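Putative fimbrium subunit Fim1C (Bacteroides uniformis, PDB 4K4K) is a putative component of the tip of fimbriae, the surface filaments that mediate cell adhesion and biofilm formation. Local coordinates at residues 13-18 / 38-43; 94-97 / 101-104; 144-149 / 218-223; 235-240 / 249-254. All blocks are in the same frame, centred on the assembly; numbering follows the deposited sequence. Where two conformers were deposited one is given.

Contact 1 (13-18 / 38-43); sequences VALEAT and IGIYML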
loop_
_atom_site.group_PDB
_atom_site.type_symbol
_atom_site.label_atom_id
_atom_site.label_comp_id
_atom_site.label_asym_id
_atom_site.label_seq_id
_atom_site.Cartn_x
_atom_site.Cartn_y
_atom_site.Cartn_z
ATOM N N VAL A 13 -9.867 19.213 24.663
ATOM C CA VAL A 13 -8.970 18.077 24.611
ATOM C C VAL A 13 -8.835 17.617 23.177
ATOM O O VAL A 13 -9.802 17.149 22.586
ATOM C CB VAL A 13 -9.430 16.925 25.557
ATOM C CG1 VAL A 13 -8.478 15.735 25.465
ATOM C CG2 VAL A 13 -9.536 17.406 27.011
ATOM N N ALA A 14 -7.620 17.772 22.623
ATOM C CA ALA A 14 -7.329 17.387 21.270
ATOM C C ALA A 14 -7.004 15.902 21.172
ATOM O O ALA A 14 -6.439 15.310 22.094
ATOM C CB ALA A 14 -6.154 18.206 20.764
ATOM N N LEU A 15 -7.273 15.329 20.013
ATOM C CA LEU A 15 -6.868 13.962 19.715
ATOM C C LEU A 15 -5.329 13.839 19.795
ATOM O O LEU A 15 -4.605 14.699 19.270
ATOM C CB LEU A 15 -7.337 13.618 18.289
ATOM C CG LEU A 15 -6.793 12.306 17.690
ATOM C CD1 LEU A 15 -7.359 11.085 18.439
ATOM C CD2 LEU A 15 -7.144 12.231 16.208
ATOM N N GLU A 16 -4.829 12.767 20.427
ATOM C CA GLU A 16 -3.390 12.499 20.473
ATOM C C GLU A 16 -3.172 11.242 19.622
ATOM O O GLU A 16 -3.339 10.115 20.111
ATOM C CB GLU A 16 -2.879 12.323 21.906
ATOM C CG GLU A 16 -3.016 13.581 22.757
ATOM C CD GLU A 16 -2.616 13.451 24.216
ATOM O OE1 GLU A 16 -2.013 12.420 24.596
ATOM O OE2 GLU A 16 -2.910 14.397 24.984
ATOM N N ALA A 17 -2.839 11.444 18.349
ATOM C CA ALA A 17 -2.717 10.356 17.390
ATOM C C ALA A 17 -1.308 9.866 17.221
ATOM O O ALA A 17 -0.392 10.665 17.045
ATOM C CB ALA A 17 -3.259 10.793 16.028
ATOM N N THR A 18 -1.158 8.527 17.183
ATOM C CA THR A 18 0.103 7.819 16.894
ATOM C C THR A 18 -0.189 6.634 15.962
ATOM O O THR A 18 -1.345 6.259 15.794
ATOM C CB THR A 18 0.785 7.320 18.171
ATOM O OG1 THR A 18 -0.121 6.440 18.862
ATOM C CG2 THR A 18 1.251 8.453 19.080
ATOM N N ILE A 38 -1.896 11.532 6.718
ATOM C CA ILE A 38 -3.053 10.635 6.828
ATOM C C ILE A 38 -4.311 11.494 6.953
ATOM O O ILE A 38 -4.221 12.658 7.351
ATOM C CB ILE A 38 -2.917 9.633 8.013
ATOM C CG1 ILE A 38 -2.865 10.373 9.381
ATOM C CG2 ILE A 38 -1.650 8.759 7.815
ATOM C CD1 ILE A 38 -2.984 9.463 10.613
ATOM N N GLY A 39 -5.452 10.907 6.632
ATOM C CA GLY A 39 -6.748 11.553 6.812
ATOM C C GLY A 39 -7.439 10.857 7.971
ATOM O O GLY A 39 -7.509 9.630 7.983
ATOM N N ILE A 40 -7.914 11.604 8.964
ATOM C CA ILE A 40 -8.601 11.024 10.133
ATOM C C ILE A 40 -10.027 11.483 10.152
ATOM O O ILE A 40 -10.315 12.666 9.859
ATOM C CB ILE A 40 -7.883 11.418 11.470
ATOM C CG1 ILE A 40 -6.359 11.062 11.427
ATOM C CG2 ILE A 40 -8.577 10.784 12.708
ATOM C CD1 ILE A 40 -5.546 11.367 12.741
ATOM N N TYR A 41 -10.908 10.577 10.594
ATOM C CA TYR A 41 -12.320 10.876 10.857
ATOM C C TYR A 41 -12.642 10.523 12.281
ATOM O O TYR A 41 -12.257 9.436 12.750
ATOM C CB TYR A 41 -13.267 10.059 9.957
ATOM C CG TYR A 41 -13.204 10.389 8.485
ATOM C CD1 TYR A 41 -12.092 10.040 7.720
ATOM C CD2 TYR A 41 -14.314 10.913 7.823
ATOM C CE1 TYR A 41 -12.036 10.319 6.352
ATOM C CE2 TYR A 41 -14.290 11.156 6.445
ATOM C CZ TYR A 41 -13.148 10.853 5.712
ATOM O OH TYR A 41 -13.133 11.098 4.365
HETATM N N MSE A 42 -13.388 11.412 12.945
HETATM C CA MSE A 42 -13.971 11.115 14.253
HETATM C C MSE A 42 -15.443 10.820 13.984
HETATM O O MSE A 42 -16.122 11.643 13.370
HETATM C CB MSE A 42 -13.796 12.272 15.250
HETATM C CG MSE A 42 -14.505 11.996 16.562
HETATM SE SE MSE A 42 -14.001 13.333 17.925
HETATM C CE MSE A 42 -14.947 14.769 17.247
ATOM N N LEU A 43 -15.922 9.663 14.422
ATOM C CA LEU A 43 -17.270 9.183 14.118
ATOM C C LEU A 43 -18.146 9.061 15.334
ATOM O O LEU A 43 -17.694 8.605 16.384
ATOM C CB LEU A 43 -17.229 7.804 13.431
ATOM C CG LEU A 43 -16.326 7.675 12.190
ATOM C CD1 LEU A 43 -16.254 6.213 11.725
ATOM C CD2 LEU A 43 -16.850 8.595 11.037
#
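L15 and A17 of segment 13-18 face I40 of strand 38-43 across a gap too wide for backbone pairing, with A17 CA and I40 CA 9.4 Å apart and L15 CA equally far from M42 CA. The link across this space is made by side chains, a small example of how apolar contacts join layers of strands. L15 and I40 reach toward each other and meet tip to tip, L15 CD2 standing 3.9 Å from I40 CD1. The same leucine methyl is also 4.0 Å from I40 CG2, so it rests on both branches of the isoleucine. I40 has its CG1 branch beside the backbone N and then fully extended (chi2 -178°), which carries CD1 outward from the strand to where it can also touch the CB of A17, 4.0 Å away. One isoleucine methyl thus touches two residues of the other segment. L15, with CG anti to the backbone N (chi1 170°), extends CD2 toward the isoleucine. The surroundings continue the same apolar character: L15 packs on V133 and F86, I40 on Y56. Strand 16-18 runs parallel to strand 132-150, while strand 38-43 belongs with strands 47-57 and 84-90, consistent with facing layers of a beta sandwich. Every touching residue is buried and every touching atom is a carbon, which implies that the two segments are joined here by the hydrophobic effect and by dispersion, without directional polar bonds between them.

Contact 2 (94-97 / 101-104); sequences ETLA and VYTV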
loop_
_atom_site.group_PDB
_atom_site.type_symbol
_atom_site.label_atom_id
_atom_site.label_comp_id
_atom_site.label_asym_id
_atom_site.label_seq_id
_atom_site.Cartn_x
_atom_site.Cartn_y
_atom_site.Cartn_z
ATOM N N GLU A 94 -6.674 15.564 -0.404
ATOM C CA GLU A 94 -7.423 16.762 -0.028
ATOM C C GLU A 94 -8.905 16.607 -0.358
ATOM O O GLU A 94 -9.752 16.977 0.460
ATOM C CB GLU A 94 -6.826 18.000 -0.732
ATOM C CG GLU A 94 -7.435 19.335 -0.309
ATOM C CD GLU A 94 -7.404 19.704 1.165
ATOM O OE1 GLU A 94 -6.332 19.578 1.802
ATOM O OE2 GLU A 94 -8.455 20.153 1.675
ATOM N N THR A 95 -9.216 16.026 -1.520
ATOM C CA THR A 95 -10.600 15.805 -1.929
ATOM C C THR A 95 -10.788 14.327 -2.281
ATOM O O THR A 95 -10.106 13.802 -3.150
ATOM C CB THR A 95 -10.990 16.724 -3.114
ATOM O OG1 THR A 95 -10.695 18.082 -2.774
ATOM C CG2 THR A 95 -12.481 16.620 -3.471
ATOM N N LEU A 96 -11.715 13.678 -1.584
ATOM C CA LEU A 96 -12.064 12.291 -1.859
ATOM C C LEU A 96 -13.281 12.275 -2.768
ATOM O O LEU A 96 -13.972 13.292 -2.879
ATOM C CB LEU A 96 -12.345 11.545 -0.542
ATOM C CG LEU A 96 -11.101 11.236 0.296
ATOM C CD1 LEU A 96 -11.494 10.802 1.693
ATOM C CD2 LEU A 96 -10.202 10.154 -0.384
ATOM N N ALA A 97 -13.554 11.149 -3.417
ATOM C CA ALA A 97 -14.770 11.044 -4.224
ATOM C C ALA A 97 -15.960 10.991 -3.277
ATOM O O ALA A 97 -15.833 10.554 -2.109
ATOM C CB ALA A 97 -14.716 9.811 -5.124
ATOM N N VAL A 101 -14.728 8.275 -0.560
ATOM C CA VAL A 101 -14.171 7.180 -1.362
ATOM C C VAL A 101 -12.821 7.569 -1.951
ATOM O O VAL A 101 -12.689 8.598 -2.615
ATOM C CB VAL A 101 -15.169 6.736 -2.471
ATOM C CG1 VAL A 101 -14.562 5.678 -3.401
ATOM C CG2 VAL A 101 -16.485 6.228 -1.845
ATOM N N TYR A 102 -11.844 6.698 -1.717
ATOM C CA TYR A 102 -10.483 6.783 -2.239
ATOM C C TYR A 102 -10.453 5.988 -3.543
ATOM O O TYR A 102 -10.821 4.802 -3.556
ATOM C CB TYR A 102 -9.501 6.222 -1.211
ATOM C CG TYR A 102 -8.054 6.344 -1.615
ATOM C CD1 TYR A 102 -7.491 5.459 -2.532
ATOM C CD2 TYR A 102 -7.231 7.326 -1.063
ATOM C CE1 TYR A 102 -6.150 5.545 -2.895
ATOM C CE2 TYR A 102 -5.875 7.417 -1.419
ATOM C CZ TYR A 102 -5.340 6.514 -2.330
ATOM O OH TYR A 102 -4.002 6.521 -2.690
ATOM N N THR A 103 -10.051 6.644 -4.644
ATOM C CA THR A 103 -9.981 5.993 -5.965
ATOM C C THR A 103 -8.534 5.572 -6.196
ATOM O O THR A 103 -7.629 6.395 -6.083
ATOM C CB THR A 103 -10.535 6.908 -7.075
ATOM O OG1 THR A 103 -9.868 8.168 -7.002
ATOM C CG2 THR A 103 -12.046 7.141 -6.946
ATOM N N VAL A 104 -8.318 4.269 -6.414
ATOM C CA VAL A 104 -7.010 3.662 -6.629
ATOM C C VAL A 104 -6.707 3.610 -8.116
ATOM O O VAL A 104 -7.545 3.126 -8.876
ATOM C CB VAL A 104 -6.962 2.199 -6.041
ATOM C CG1 VAL A 104 -5.641 1.504 -6.341
ATOM C CG2 VAL A 104 -7.256 2.157 -4.536
#
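A97 and V101 hold each other by two backbone hydrogen bonds, which make them an antiparallel hydrogen-bonded pair with CA atoms 4.8 Å apart. In the shorter one A97 N donates to V101 O over 2.8 Å; it lies in the carbonyl plane but is bent at the hydrogen (144°). Its counterpart, from V101 N to A97 O, is longer at 3.0 Å and much straighter (168°), although the donor is tilted 27° from the plane of that carbonyl. Around this polar core the side chains divide between two sides of the strand. On one, the CB of A97 sits 4.1 Å from V101 CB and also reaches the methyl CG2 of T103, the residue two places further on. On the other, L96 keeps CG beside its backbone N and extends from there, so that CD2 comes to lie alongside the start of Y102, 4.1 Å from its CB. This methyl meets the tyrosine obliquely. L96 CB meanwhile covers the carbonyl oxygen V101 O at 3.6 Å, the same atom that accepts the bond from A97. R93, just before the first segment, makes a cation-pi contact with the Y102 ring and a hydrogen bond to T103 O. L96 and Y102 also share Y89 of strand 84-90 as a packing partner. With just three residues between A97 and V101, this single bridge is typical of a tight chain reversal, here at the start of strand 101-105, which continues antiparallel to strand 164-177.

Contact 3 (144-149 / 218-223); sequences LDITIK and LTFTVP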
loop_
_atom_site.group_PDB
_atom_site.type_symbol
_atom_site.label_atom_id
_atom_site.label_comp_id
_atom_site.label_asym_id
_atom_site.label_seq_id
_atom_site.Cartn_x
_atom_site.Cartn_y
_atom_site.Cartn_z
ATOM N N LEU A 144 4.655 -6.696 -4.752
ATOM C CA LEU A 144 5.496 -7.675 -5.463
ATOM C C LEU A 144 6.942 -7.281 -5.226
ATOM O O LEU A 144 7.297 -6.120 -5.440
ATOM C CB LEU A 144 5.186 -7.744 -6.968
ATOM C CG LEU A 144 3.714 -7.966 -7.371
ATOM C CD1 LEU A 144 3.579 -8.034 -8.888
ATOM C CD2 LEU A 144 3.112 -9.216 -6.697
ATOM N N ASP A 145 7.769 -8.235 -4.770
ATOM C CA ASP A 145 9.173 -8.007 -4.457
ATOM C C ASP A 145 9.956 -9.063 -5.226
ATOM O O ASP A 145 9.843 -10.245 -4.925
ATOM C CB ASP A 145 9.380 -8.093 -2.929
ATOM C CG ASP A 145 10.771 -7.711 -2.442
ATOM O OD1 ASP A 145 11.763 -8.208 -3.019
ATOM O OD2 ASP A 145 10.868 -7.002 -1.424
ATOM N N ILE A 146 10.683 -8.642 -6.255
ATOM C CA ILE A 146 11.378 -9.571 -7.140
ATOM C C ILE A 146 12.883 -9.385 -7.049
ATOM O O ILE A 146 13.394 -8.264 -7.135
ATOM C CB ILE A 146 10.828 -9.365 -8.588
ATOM C CG1 ILE A 146 9.326 -9.759 -8.651
ATOM C CG2 ILE A 146 11.667 -10.101 -9.662
ATOM C CD1 ILE A 146 8.553 -9.188 -9.761
ATOM N N THR A 147 13.599 -10.513 -6.896
ATOM C CA THR A 147 15.051 -10.525 -6.900
ATOM C C THR A 147 15.463 -11.340 -8.111
ATOM O O THR A 147 14.963 -12.452 -8.295
ATOM C CB THR A 147 15.591 -11.099 -5.580
ATOM O OG1 THR A 147 15.015 -10.364 -4.508
ATOM C CG2 THR A 147 17.099 -11.019 -5.476
ATOM N N ILE A 148 16.346 -10.794 -8.944
ATOM C CA ILE A 148 16.823 -11.497 -10.131
ATOM C C ILE A 148 18.261 -11.962 -9.923
ATOM O O ILE A 148 19.089 -11.197 -9.445
ATOM C CB ILE A 148 16.704 -10.567 -11.380
ATOM C CG1 ILE A 148 15.231 -10.172 -11.658
ATOM C CG2 ILE A 148 17.381 -11.159 -12.625
ATOM C CD1 ILE A 148 15.124 -8.834 -12.412
ATOM N N LYS A 149 18.573 -13.207 -10.309
ATOM C CA LYS A 149 19.959 -13.664 -10.293
ATOM C C LYS A 149 20.223 -14.557 -11.498
ATOM O O LYS A 149 19.309 -15.177 -12.032
ATOM C CB LYS A 149 20.341 -14.373 -8.978
ATOM C CG LYS A 149 19.497 -15.581 -8.600
ATOM C CD LYS A 149 19.896 -16.085 -7.219
ATOM C CE LYS A 149 19.238 -17.396 -6.877
ATOM N NZ LYS A 149 19.488 -17.792 -5.464
ATOM N N LEU A 218 4.954 -12.672 -15.741
ATOM C CA LEU A 218 6.071 -11.754 -15.573
ATOM C C LEU A 218 6.915 -11.824 -16.837
ATOM O O LEU A 218 7.223 -12.933 -17.295
ATOM C CB LEU A 218 6.951 -12.093 -14.351
ATOM C CG LEU A 218 6.356 -11.987 -12.966
ATOM C CD1 LEU A 218 7.410 -12.305 -11.923
ATOM C CD2 LEU A 218 5.777 -10.581 -12.697
ATOM N N THR A 219 7.293 -10.670 -17.407
ATOM C CA THR A 219 8.168 -10.641 -18.586
ATOM C C THR A 219 9.492 -10.025 -18.168
ATOM O O THR A 219 9.515 -8.930 -17.606
ATOM C CB THR A 219 7.525 -9.918 -19.794
ATOM O OG1 THR A 219 6.344 -10.634 -20.160
ATOM C CG2 THR A 219 8.466 -9.841 -21.025
ATOM N N PHE A 220 10.594 -10.731 -18.448
ATOM C CA PHE A 220 11.939 -10.254 -18.169
ATOM C C PHE A 220 12.629 -9.992 -19.488
ATOM O O PHE A 220 12.858 -10.948 -20.227
ATOM C CB PHE A 220 12.741 -11.299 -17.353
ATOM C CG PHE A 220 12.061 -11.681 -16.067
ATOM C CD1 PHE A 220 11.155 -12.740 -16.025
ATOM C CD2 PHE A 220 12.284 -10.954 -14.905
ATOM C CE1 PHE A 220 10.488 -13.063 -14.841
ATOM C CE2 PHE A 220 11.611 -11.269 -13.727
ATOM C CZ PHE A 220 10.711 -12.315 -13.710
ATOM N N THR A 221 12.942 -8.721 -19.798
ATOM C CA THR A 221 13.641 -8.355 -21.040
ATOM C C THR A 221 15.103 -8.147 -20.674
ATOM O O THR A 221 15.402 -7.234 -19.899
ATOM C CB THR A 221 12.984 -7.116 -21.676
ATOM O OG1 THR A 221 11.563 -7.283 -21.679
ATOM C CG2 THR A 221 13.494 -6.837 -23.092
ATOM N N VAL A 222 15.991 -8.999 -21.186
ATOM C CA VAL A 222 17.407 -8.964 -20.882
ATOM C C VAL A 222 18.181 -8.316 -22.041
ATOM O O VAL A 222 18.327 -8.935 -23.093
ATOM C CB VAL A 222 17.925 -10.390 -20.559
ATOM C CG1 VAL A 222 19.374 -10.351 -20.099
ATOM C CG2 VAL A 222 17.042 -11.076 -19.504
ATOM N N PRO A 223 18.707 -7.085 -21.850
ATOM C CA PRO A 223 19.452 -6.422 -22.944
ATOM C C PRO A 223 20.706 -7.182 -23.372
ATOM O O PRO A 223 20.996 -7.240 -24.570
ATOM C CB PRO A 223 19.813 -5.055 -22.360
ATOM C CG PRO A 223 18.922 -4.864 -21.211
ATOM C CD PRO A 223 18.625 -6.223 -20.658
#
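I146 meets two residues of strand 218-222 with its two branches. Its CD1 methyl reaches the CD1 methyl of L218 at 4.0 Å, the two side chains approaching tip to tip. The shorter branch, CG2, lies anti to the backbone N and comes instead to the edge of the F220 ring, near the ring plane, 4.2 Å from CE2. I148, two residues further along the same face of its strand, brings CG1 to that same CE2 atom at 4.3 Å, but obliquely. CE2 of F220 is thus touched by both isoleucines, while L218 takes the remaining arm of I146. Apolar side chains from alternate residues of two strands meeting in this way are what the interior of a beta sandwich consists of, and the fold here is consistent with one. The strand geometry agrees: the segment axes pass 11.4 Å apart at their nearest and cross at -39°, running in roughly the same direction, in the manner of stacked, twisted sheets. Strand 144-149 is flanked by strand 202-207 on an antiparallel edge and by strand 247-256 on a parallel one, and strand 218-222 by strands 164-177 and 228-233, both antiparallel. These neighbours also supply the next shell of side chains: I253 packs against both I146 and F220, W232 against L218, and V165 and I255 against I148, joined there by L160 from a loop, while T219 OG1, on the other face of strand 218-222, is hydrogen-bonded to H231 ND1.

Contact 4 (235-240 / 249-254); sequences NSAAQS and YLYTIT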
loop_
_atom_site.group_PDB
_atom_site.type_symbol
_atom_site.label_atom_id
_atom_site.label_comp_id
_atom_site.label_asym_id
_atom_site.label_seq_id
_atom_site.Cartn_x
_atom_site.Cartn_y
_atom_site.Cartn_z
ATOM N N ASN A 235 0.691 -17.809 -12.001
ATOM C CA ASN A 235 -0.159 -18.866 -11.439
ATOM C C ASN A 235 0.592 -20.221 -11.276
ATOM O O ASN A 235 0.122 -21.081 -10.527
ATOM C CB ASN A 235 -1.418 -19.037 -12.296
ATOM C CG ASN A 235 -2.529 -19.789 -11.605
ATOM O OD1 ASN A 235 -3.204 -19.277 -10.701
ATOM N ND2 ASN A 235 -2.720 -21.036 -12.001
ATOM N N SER A 236 1.780 -20.377 -11.890
ATOM C CA SER A 236 2.544 -21.618 -11.737
ATOM C C SER A 236 3.270 -21.664 -10.371
ATOM O O SER A 236 3.694 -22.743 -9.956
ATOM C CB SER A 236 3.521 -21.809 -12.895
ATOM O OG SER A 236 4.653 -20.965 -12.779
ATOM N N ALA A 237 3.376 -20.513 -9.657
ATOM C CA ALA A 237 4.019 -20.478 -8.344
ATOM C C ALA A 237 3.094 -21.060 -7.292
ATOM O O ALA A 237 1.873 -20.857 -7.358
ATOM C CB ALA A 237 4.417 -19.061 -7.967
ATOM N N ALA A 238 3.677 -21.772 -6.314
ATOM C CA ALA A 238 2.931 -22.403 -5.228
ATOM C C ALA A 238 2.273 -21.371 -4.331
ATOM O O ALA A 238 1.126 -21.565 -3.931
ATOM C CB ALA A 238 3.854 -23.285 -4.397
ATOM N N GLN A 239 2.974 -20.251 -4.055
ATOM C CA GLN A 239 2.474 -19.235 -3.131
ATOM C C GLN A 239 1.572 -18.163 -3.766
ATOM O O GLN A 239 1.070 -17.306 -3.022
ATOM C CB GLN A 239 3.652 -18.536 -2.416
ATOM C CG GLN A 239 4.580 -19.434 -1.601
ATOM C CD GLN A 239 3.874 -20.440 -0.730
ATOM O OE1 GLN A 239 2.996 -20.114 0.077
ATOM N NE2 GLN A 239 4.252 -21.691 -0.880
ATOM N N SER A 240 1.355 -18.179 -5.102
ATOM C CA SER A 240 0.545 -17.113 -5.706
ATOM C C SER A 240 -0.492 -17.581 -6.747
ATOM O O SER A 240 -0.477 -17.121 -7.883
ATOM C CB SER A 240 1.445 -16.032 -6.310
ATOM O OG SER A 240 2.195 -16.479 -7.428
ATOM N N TYR A 249 4.407 -10.635 -1.979
ATOM C CA TYR A 249 4.828 -11.824 -2.740
ATOM C C TYR A 249 6.261 -11.612 -3.117
ATOM O O TYR A 249 6.595 -10.610 -3.761
ATOM C CB TYR A 249 3.928 -12.067 -3.979
ATOM C CG TYR A 249 2.517 -12.453 -3.563
ATOM C CD1 TYR A 249 1.579 -11.482 -3.215
ATOM C CD2 TYR A 249 2.147 -13.793 -3.434
ATOM C CE1 TYR A 249 0.305 -11.832 -2.764
ATOM C CE2 TYR A 249 0.865 -14.154 -3.007
ATOM C CZ TYR A 249 -0.052 -13.169 -2.662
ATOM O OH TYR A 249 -1.318 -13.490 -2.215
ATOM N N LEU A 250 7.129 -12.499 -2.630
ATOM C CA LEU A 250 8.556 -12.409 -2.874
ATOM C C LEU A 250 8.943 -13.463 -3.872
ATOM O O LEU A 250 8.697 -14.647 -3.647
ATOM C CB LEU A 250 9.361 -12.561 -1.564
ATOM C CG LEU A 250 9.065 -11.498 -0.508
ATOM C CD1 LEU A 250 8.095 -12.020 0.519
ATOM C CD2 LEU A 250 10.345 -11.028 0.146
ATOM N N TYR A 251 9.502 -13.031 -5.007
ATOM C CA TYR A 251 9.942 -13.978 -6.028
ATOM C C TYR A 251 11.431 -13.889 -6.221
ATOM O O TYR A 251 11.967 -12.786 -6.362
ATOM C CB TYR A 251 9.246 -13.727 -7.385
ATOM C CG TYR A 251 7.736 -13.820 -7.353
ATOM C CD1 TYR A 251 7.093 -15.057 -7.369
ATOM C CD2 TYR A 251 6.944 -12.674 -7.387
ATOM C CE1 TYR A 251 5.702 -15.149 -7.372
ATOM C CE2 TYR A 251 5.551 -12.754 -7.372
ATOM C CZ TYR A 251 4.938 -13.994 -7.377
ATOM O OH TYR A 251 3.569 -14.081 -7.380
ATOM N N THR A 252 12.106 -15.050 -6.264
ATOM C CA THR A 252 13.524 -15.119 -6.620
ATOM C C THR A 252 13.562 -15.747 -8.001
ATOM O O THR A 252 13.133 -16.894 -8.180
ATOM C CB THR A 252 14.385 -15.834 -5.582
ATOM O OG1 THR A 252 14.287 -15.141 -4.337
ATOM C CG2 THR A 252 15.863 -15.897 -6.011
ATOM N N ILE A 253 14.039 -14.976 -8.981
ATOM C CA ILE A 253 14.092 -15.400 -10.371
ATOM C C ILE A 253 15.505 -15.795 -10.736
ATOM O O ILE A 253 16.405 -14.961 -10.652
ATOM C CB ILE A 253 13.591 -14.247 -11.303
ATOM C CG1 ILE A 253 12.371 -13.463 -10.731
ATOM C CG2 ILE A 253 13.431 -14.690 -12.767
ATOM C CD1 ILE A 253 11.078 -14.132 -10.721
ATOM N N THR A 254 15.703 -17.045 -11.156
ATOM C CA THR A 254 17.005 -17.473 -11.639
ATOM C C THR A 254 16.924 -17.545 -13.163
ATOM O O THR A 254 16.169 -18.355 -13.711
ATOM C CB THR A 254 17.476 -18.796 -11.003
ATOM O OG1 THR A 254 17.462 -18.657 -9.584
ATOM C CG2 THR A 254 18.890 -19.171 -11.459
HETATM O O HOH W 1 -1.630 -16.015 -1.559
#
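Y249 turns the edge of its ring to the loop 235-240, and the backbone oxygen of Q239 lies in the ring plane, 3.2 Å from CE2. A polarised ring C-H pointing at this carbonyl would make the approach mildly favourable. S240 adds its CB at 3.7 Å from CD2 of the same ring, obliquely. The hydroxyl of Y249 hydrogen-bonds to V244 N and, at 2.6 Å from OH, to the oxygen of a water that makes a weak bond to Q239 O. Two residues later, Y251, with CG anti to the carbonyl carbon (chi1 -59°), points its ring at the loop, hydroxyl first, and reaches S240. Its OH is 2.8 Å from S240 OG in a hydrogen bond in which either oxygen could be the donor, the serine oxygen lying in the plane of the ring. S240 places OG between its backbone N and carbonyl carbon (chi1 67°), and this oxygen makes a further weak hydrogen bond with V234 O. A237 CB lies at the ring edge, near its plane, 4.2 Å from CE1 of Y251. F243 packs on both tyrosines, whereas W232 meets Y251, ring planes about 70° apart. Farther along, I253 turns to I146 and V262. The loop links strand 228-233, which pairs with strand 217-222, to strand 247-256, which pairs with strand 132-150, and so resembles the connections that cross between facing layers of a beta sandwich.

In the fold
The four contacts fall into two pairs at opposite sides of the chain's centre. Contacts 1 and 2, with centres 19 Å apart, meet where Y41 OH comes 3.1 Å from L96 CD1. Contacts 3 and 4 lie closer, at 12 Å between centres, because strands 132-150 and 247-256 are neighbours: T147 O and I253 N are 2.8 Å apart, a probable hydrogen bond, and F220 CZ packs on I253 CD1 at 3.5 Å. Between the pairs, contacts 1 and 3 stand 41 Å apart between centres, yet strand 132-150 serves both ends, pairing with strand 16-18 near contact 1 and supplying segment 144-149 to contact 3.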